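Local coordinates for aldehyde dehydrogenase (Listeria monocytogenes, PDB 3K9D), which probably oxidises aldehydes, passing the electrons to NAD or NADP, at residues I151-T154 with V155-I158; S123-I126 with Y127-I131. All coordinates share one frame; numbering follows the deposited sequence.

Contact 1: I151-T154 with V155-I158; sequences ILET and VRII
Helix 148-164 is the crossover of a beta-alpha-beta unit between strands 138-143 and 172-174, and on one of its flanks Glu153 and Arg156, three residues apart, form a two-pronged salt bridge. The guanidinium is engaged side-on: NE of Arg156 donates a hydrogen bond to OE1 of Glu153 at 2.7 Å, while NH2 of Arg156 bonds OE2 of Glu153 at 3.0 Å. Both oxygens are met on their syn sides and lie close to the guanidinium plane, yet the two flat groups are turned 24° from each other, which places the nitrogens somewhat outside the carboxylate plane. Two bends bring the groups together. Glu153 starts with CG anti to its backbone N and folds at chi2 (70°); Arg156 bends at chi3 (64°), laying the side chains alongside each other. With one bond to each oxygen, the pairing limits rotation of the carboxylate. Lys53 takes OE2 of Glu153 as well, and Glu160 pairs with NH1 of Arg156, extending the charges into a network.

Ile157 passes Glu153 at a slant, with CD1 of Ile157 3.5 Å from OE2 of Glu153 and 4.1 Å from CG of Glu153. On the sheet-facing side, Ile151 CG2 and Val155 CG2 make a looser contact at 4.4 Å, and both side chains pack on Cys174. Thr154 directs OG1 to the carbonyl of Ala150, one turn earlier. Its own carbonyl oxygen receives the backbone N of Ile158 at 3.1 Å and has CG1 of Ile158 3.3 Å away. A helix crossing between the parallel strands 138-143 and 172-174 of a mixed sheet is the beta-alpha-beta crossover, as expected of the Rossmann-like cofactor domain of aldehyde dehydrogenases.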
ATOM      1  N   ILE A 151      -5.595 -22.421 -16.035  1.00 21.71           N
ATOM      2  CA  ILE A 151      -6.085 -21.221 -15.354  1.00 16.91           C
ATOM      3  C   ILE A 151      -7.530 -20.950 -15.744  1.00 11.77           C
ATOM      4  O   ILE A 151      -8.363 -20.792 -14.872  1.00 13.14           O
ATOM      5  CB  ILE A 151      -5.191 -19.987 -15.601  1.00 13.52           C
ATOM      6  CG1 ILE A 151      -3.805 -20.201 -14.972  1.00 17.81           C
ATOM      7  CG2 ILE A 151      -5.778 -18.756 -14.947  1.00 13.08           C
ATOM      8  CD1 ILE A 151      -2.758 -19.288 -15.523  1.00 13.54           C
ATOM      9  N   LEU A 152      -7.800 -20.940 -17.047  1.00 13.94           N
ATOM     10  CA  LEU A 152      -9.142 -20.762 -17.589  1.00 16.15           C
ATOM     11  C   LEU A 152     -10.126 -21.758 -17.019  1.00 19.20           C
ATOM     12  O   LEU A 152     -11.225 -21.370 -16.644  1.00 14.53           O
ATOM     13  CB  LEU A 152      -9.141 -20.838 -19.124  1.00 20.10           C
ATOM     14  CG  LEU A 152      -8.690 -19.624 -19.940  1.00 11.47           C
ATOM     15  CD1 LEU A 152      -8.801 -19.944 -21.414  1.00 18.10           C
ATOM     16  CD2 LEU A 152      -9.549 -18.411 -19.587  1.00 16.48           C
ATOM     17  N   GLU A 153      -9.717 -23.025 -16.919  1.00 18.35           N
ATOM     18  CA  GLU A 153     -10.583 -24.069 -16.354  1.00 20.96           C
ATOM     19  C   GLU A 153     -10.814 -23.946 -14.842  1.00 12.89           C
ATOM     20  O   GLU A 153     -11.928 -24.182 -14.385  1.00 17.96           O
ATOM     21  CB  GLU A 153     -10.116 -25.479 -16.768  1.00 19.69           C
ATOM     22  CG  GLU A 153     -10.901 -26.642 -16.146  1.00 16.98           C
ATOM     23  CD  GLU A 153     -12.331 -26.779 -16.672  1.00 25.97           C
ATOM     24  OE1 GLU A 153     -12.771 -25.963 -17.503  1.00 16.65           O
ATOM     25  OE2 GLU A 153     -13.018 -27.721 -16.248  1.00 20.66           O
ATOM     26  N   THR A 154      -9.787 -23.547 -14.088  1.00 14.79           N
ATOM     27  CA  THR A 154      -9.935 -23.128 -12.672  1.00 14.93           C
ATOM     28  C   THR A 154     -10.934 -21.976 -12.524  1.00 24.03           C
ATOM     29  O   THR A 154     -11.810 -22.007 -11.651  1.00 16.67           O
ATOM     30  CB  THR A 154      -8.594 -22.641 -12.061  1.00 21.60           C
ATOM     31  OG1 THR A 154      -7.552 -23.569 -12.373  1.00 16.25           O
ATOM     32  CG2 THR A 154      -8.696 -22.480 -10.544  1.00 15.92           C
ATOM     33  N   VAL A 155     -10.784 -20.965 -13.380  1.00 21.00           N
ATOM     34  CA  VAL A 155     -11.688 -19.826 -13.390  1.00 17.18           C
ATOM     35  C   VAL A 155     -13.108 -20.266 -13.737  1.00 15.08           C
ATOM     36  O   VAL A 155     -14.045 -19.907 -13.029  1.00 20.89           O
ATOM     37  CB  VAL A 155     -11.190 -18.685 -14.327  1.00 17.50           C
ATOM     38  CG1 VAL A 155     -12.301 -17.637 -14.563  1.00 19.48           C
ATOM     39  CG2 VAL A 155      -9.957 -18.037 -13.738  1.00 15.60           C
ATOM     40  N   ARG A 156     -13.256 -21.070 -14.789  1.00 21.12           N
ATOM     41  CA  ARG A 156     -14.567 -21.603 -15.184  1.00 11.79           C
ATOM     42  C   ARG A 156     -15.272 -22.339 -14.036  1.00 14.40           C
ATOM     43  O   ARG A 156     -16.462 -22.101 -13.776  1.00 18.21           O
ATOM     44  CB  ARG A 156     -14.426 -22.535 -16.390  1.00 14.02           C
ATOM     45  CG  ARG A 156     -15.762 -22.836 -17.101  1.00 25.79           C
ATOM     46  CD  ARG A 156     -15.669 -24.046 -18.007  1.00 19.34           C
ATOM     47  NE  ARG A 156     -15.389 -25.284 -17.270  1.00 22.56           N
ATOM     48  CZ  ARG A 156     -16.310 -26.074 -16.723  1.00 20.19           C
ATOM     49  NH1 ARG A 156     -17.604 -25.771 -16.820  1.00 31.95           N
ATOM     50  NH2 ARG A 156     -15.940 -27.177 -16.081  1.00 20.81           N
ATOM     51  N   ILE A 157     -14.525 -23.206 -13.346  1.00 17.66           N
ATOM     52  CA  ILE A 157     -15.060 -24.046 -12.260  1.00 13.73           C
ATOM     53  C   ILE A 157     -15.510 -23.247 -11.030  1.00 12.21           C
ATOM     54  O   ILE A 157     -16.630 -23.425 -10.557  1.00 20.89           O
ATOM     55  CB  ILE A 157     -14.067 -25.183 -11.855  1.00 23.45           C
ATOM     56  CG1 ILE A 157     -14.077 -26.296 -12.910  1.00 29.30           C
ATOM     57  CG2 ILE A 157     -14.403 -25.772 -10.477  1.00 13.03           C
ATOM     58  CD1 ILE A 157     -12.983 -27.340 -12.720  1.00 18.80           C
ATOM     59  N   ILE A 158     -14.654 -22.368 -10.517  1.00 20.42           N
ATOM     60  CA  ILE A 158     -14.986 -21.658  -9.272  1.00 15.90           C
ATOM     61  C   ILE A 158     -16.026 -20.546  -9.491  1.00 20.90           C
ATOM     62  O   ILE A 158     -16.749 -20.179  -8.566  1.00 16.13           O
ATOM     63  CB  ILE A 158     -13.712 -21.172  -8.505  1.00 17.11           C
ATOM     64  CG1 ILE A 158     -13.010 -20.047  -9.258  1.00 17.67           C
ATOM     65  CG2 ILE A 158     -12.760 -22.376  -8.212  1.00 15.67           C
ATOM     66  CD1 ILE A 158     -11.689 -19.619  -8.635  1.00 19.45           C
TER

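Contact 2: S123-I126 with Y127-I131; sequences STVI and YKTLI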
ATOM      1  N   SER A 123      -3.622 -23.038  -8.001  1.00 17.84           N
ATOM      2  CA  SER A 123      -3.641 -22.708  -6.574  1.00 16.67           C
ATOM      3  C   SER A 123      -3.686 -21.186  -6.324  1.00 17.90           C
ATOM      4  O   SER A 123      -4.360 -20.710  -5.405  1.00 15.53           O
ATOM      5  CB  SER A 123      -2.445 -23.342  -5.842  1.00 17.97           C
ATOM      6  OG  SER A 123      -1.204 -23.014  -6.456  1.00 18.99           O
ATOM      7  N   THR A 124      -2.990 -20.427  -7.157  1.00 13.21           N
ATOM      8  CA  THR A 124      -2.988 -18.962  -7.019  1.00 16.74           C
ATOM      9  C   THR A 124      -4.356 -18.356  -7.387  1.00 19.22           C
ATOM     10  O   THR A 124      -4.852 -17.464  -6.681  1.00 20.51           O
ATOM     11  CB  THR A 124      -1.821 -18.288  -7.810  1.00 15.26           C
ATOM     12  OG1 THR A 124      -0.565 -18.864  -7.417  1.00 12.77           O
ATOM     13  CG2 THR A 124      -1.760 -16.797  -7.537  1.00 17.99           C
ATOM     14  N   VAL A 125      -4.964 -18.848  -8.469  1.00 16.88           N
ATOM     15  CA  VAL A 125      -6.313 -18.416  -8.861  1.00 15.03           C
ATOM     16  C   VAL A 125      -7.327 -18.652  -7.747  1.00 16.50           C
ATOM     17  O   VAL A 125      -8.067 -17.738  -7.375  1.00 16.49           O
ATOM     18  CB  VAL A 125      -6.798 -19.087 -10.170  1.00 16.24           C
ATOM     19  CG1 VAL A 125      -8.301 -18.822 -10.407  1.00 14.93           C
ATOM     20  CG2 VAL A 125      -6.001 -18.589 -11.354  1.00 13.51           C
ATOM     21  N   ILE A 126      -7.343 -19.862  -7.200  1.00 15.91           N
ATOM     22  CA  ILE A 126      -8.313 -20.232  -6.157  1.00 12.73           C
ATOM     23  C   ILE A 126      -8.184 -19.275  -4.986  1.00 14.87           C
ATOM     24  O   ILE A 126      -9.171 -18.705  -4.544  1.00 12.44           O
ATOM     25  CB  ILE A 126      -8.148 -21.715  -5.703  1.00 15.30           C
ATOM     26  CG1 ILE A 126      -8.671 -22.653  -6.787  1.00 19.69           C
ATOM     27  CG2 ILE A 126      -8.899 -21.983  -4.398  1.00 12.91           C
ATOM     28  CD1 ILE A 126      -8.143 -24.115  -6.698  1.00 24.76           C
ATOM     29  N   TYR A 127      -6.952 -19.106  -4.516  1.00 17.76           N
ATOM     30  CA  TYR A 127      -6.620 -18.288  -3.359  1.00 19.14           C
ATOM     31  C   TYR A 127      -6.957 -16.801  -3.549  1.00 12.72           C
ATOM     32  O   TYR A 127      -7.573 -16.225  -2.683  1.00 15.41           O
ATOM     33  CB  TYR A 127      -5.138 -18.494  -2.989  1.00 21.81           C
ATOM     34  CG  TYR A 127      -4.430 -17.269  -2.464  1.00 14.62           C
ATOM     35  CD1 TYR A 127      -4.606 -16.842  -1.143  1.00 13.47           C
ATOM     36  CD2 TYR A 127      -3.564 -16.537  -3.287  1.00 19.15           C
ATOM     37  CE1 TYR A 127      -3.948 -15.688  -0.661  1.00 15.87           C
ATOM     38  CE2 TYR A 127      -2.908 -15.390  -2.812  1.00 16.05           C
ATOM     39  CZ  TYR A 127      -3.099 -14.981  -1.506  1.00 17.11           C
ATOM     40  OH  TYR A 127      -2.442 -13.852  -1.052  1.00 18.63           O
ATOM     41  N   LYS A 128      -6.563 -16.219  -4.683  1.00 12.70           N
ATOM     42  CA  LYS A 128      -6.817 -14.793  -4.979  1.00 16.19           C
ATOM     43  C   LYS A 128      -8.305 -14.502  -5.104  1.00 19.26           C
ATOM     44  O   LYS A 128      -8.766 -13.462  -4.648  1.00 16.85           O
ATOM     45  CB  LYS A 128      -6.109 -14.342  -6.262  1.00 20.63           C
ATOM     46  CG  LYS A 128      -4.601 -14.263  -6.155  1.00 13.07           C
ATOM     47  CD  LYS A 128      -3.988 -13.488  -7.330  1.00 12.34           C
ATOM     48  CE  LYS A 128      -2.497 -13.204  -7.054  1.00 20.95           C
ATOM     49  NZ  LYS A 128      -1.721 -12.762  -8.239  1.00 15.87           N
ATOM     50  N   THR A 129      -9.034 -15.433  -5.720  1.00 13.16           N
ATOM     51  CA  THR A 129     -10.469 -15.320  -5.902  1.00 14.36           C
ATOM     52  C   THR A 129     -11.136 -15.252  -4.535  1.00 16.46           C
ATOM     53  O   THR A 129     -11.869 -14.308  -4.249  1.00 22.02           O
ATOM     54  CB  THR A 129     -11.028 -16.493  -6.712  1.00  6.82           C
ATOM     55  OG1 THR A 129     -10.491 -16.463  -8.033  1.00 17.12           O
ATOM     56  CG2 THR A 129     -12.560 -16.410  -6.810  1.00 19.85           C
ATOM     57  N   LEU A 130     -10.828 -16.235  -3.689  1.00 18.26           N
ATOM     58  CA  LEU A 130     -11.382 -16.337  -2.343  1.00 18.68           C
ATOM     59  C   LEU A 130     -11.175 -15.088  -1.514  1.00 22.45           C
ATOM     60  O   LEU A 130     -12.114 -14.610  -0.883  1.00 21.88           O
ATOM     61  CB  LEU A 130     -10.744 -17.509  -1.599  1.00 25.87           C
ATOM     62  CG  LEU A 130     -11.266 -18.905  -1.890  1.00 16.33           C
ATOM     63  CD1 LEU A 130     -10.234 -19.893  -1.442  1.00 14.05           C
ATOM     64  CD2 LEU A 130     -12.580 -19.142  -1.203  1.00 18.88           C
ATOM     65  N   ILE A 131      -9.952 -14.561  -1.516  1.00 13.06           N
ATOM     66  CA  ILE A 131      -9.656 -13.351  -0.734  1.00 19.56           C
ATOM     67  C   ILE A 131     -10.250 -12.037  -1.312  1.00 13.78           C
ATOM     68  O   ILE A 131     -10.717 -11.188  -0.553  1.00 15.58           O
ATOM     69  CB  ILE A 131      -8.135 -13.236  -0.357  1.00 12.56           C
ATOM     70  CG1 ILE A 131      -7.243 -13.047  -1.595  1.00 14.70           C
ATOM     71  CG2 ILE A 131      -7.709 -14.484   0.451  1.00 17.67           C
ATOM     72  CD1 ILE A 131      -5.846 -12.609  -1.285  1.00 13.18           C
TER
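The Tyr127 ring and the Val125 carbonyl are the flat groups here. CD2 of Tyr127 lies 3.7 Å from Thr124 O, which approaches the ring at a slant, and the phenol OH hydrogen-bonds to the backbone oxygen of Ile434. Val125 O is gripped from opposite faces of its carbonyl plane: the backbone N of Thr129 arrives at 3.0 Å on one, and OG1 of Thr129 donates at 2.8 Å on the other, 38° out of the plane. This second bond follows from OG1 standing beside its own backbone N (chi1 -64°), and it satisfies a buried hydroxyl within the helix.

Lys128 runs extended alongside Thr124, whose CG2 touches CE of Lys128 at 3.7 Å; the ammonium NZ bonds to Thr198, and OG1 of Thr124 to Asn120 O. Ile126 CG2 and Leu130 CD1 meet at 3.9 Å, their side chains pointing the same way.

Residues 123-131 belong to helix 121-134, which connects strand 102-116 to strand 138-143; the residues in contact are all buried. Val125 and Thr129 rest on Phe141 of the latter strand, Ser123 and Tyr127 touch helix 67-85, and Val125 also borders helix 148-164.

Both contacts are stretches of about two turns of crossover helices, on successive beta-alpha-beta units that share strand 138-143. Contact 2 is wholly buried, its centre about 11 Å from that of the chain; contact 1 lies farther out, about 19 Å, and is partly buried. In both, a threonine hydroxyl bonds to a carbonyl one turn back. Charges pair on the outer flank of contact 1, whereas the buried lysine of contact 2 ends on the hydroxyl of Thr198, with a weak bond to Leu196 O. The two helices also touch directly, Val125 CG2 lying 3.6 Å from Ile151 CG2, Val125 CG1 lying 3.7 Å from Thr154 CG2, and Thr129 OG1 lying 3.4 Å from Ile158 CD1.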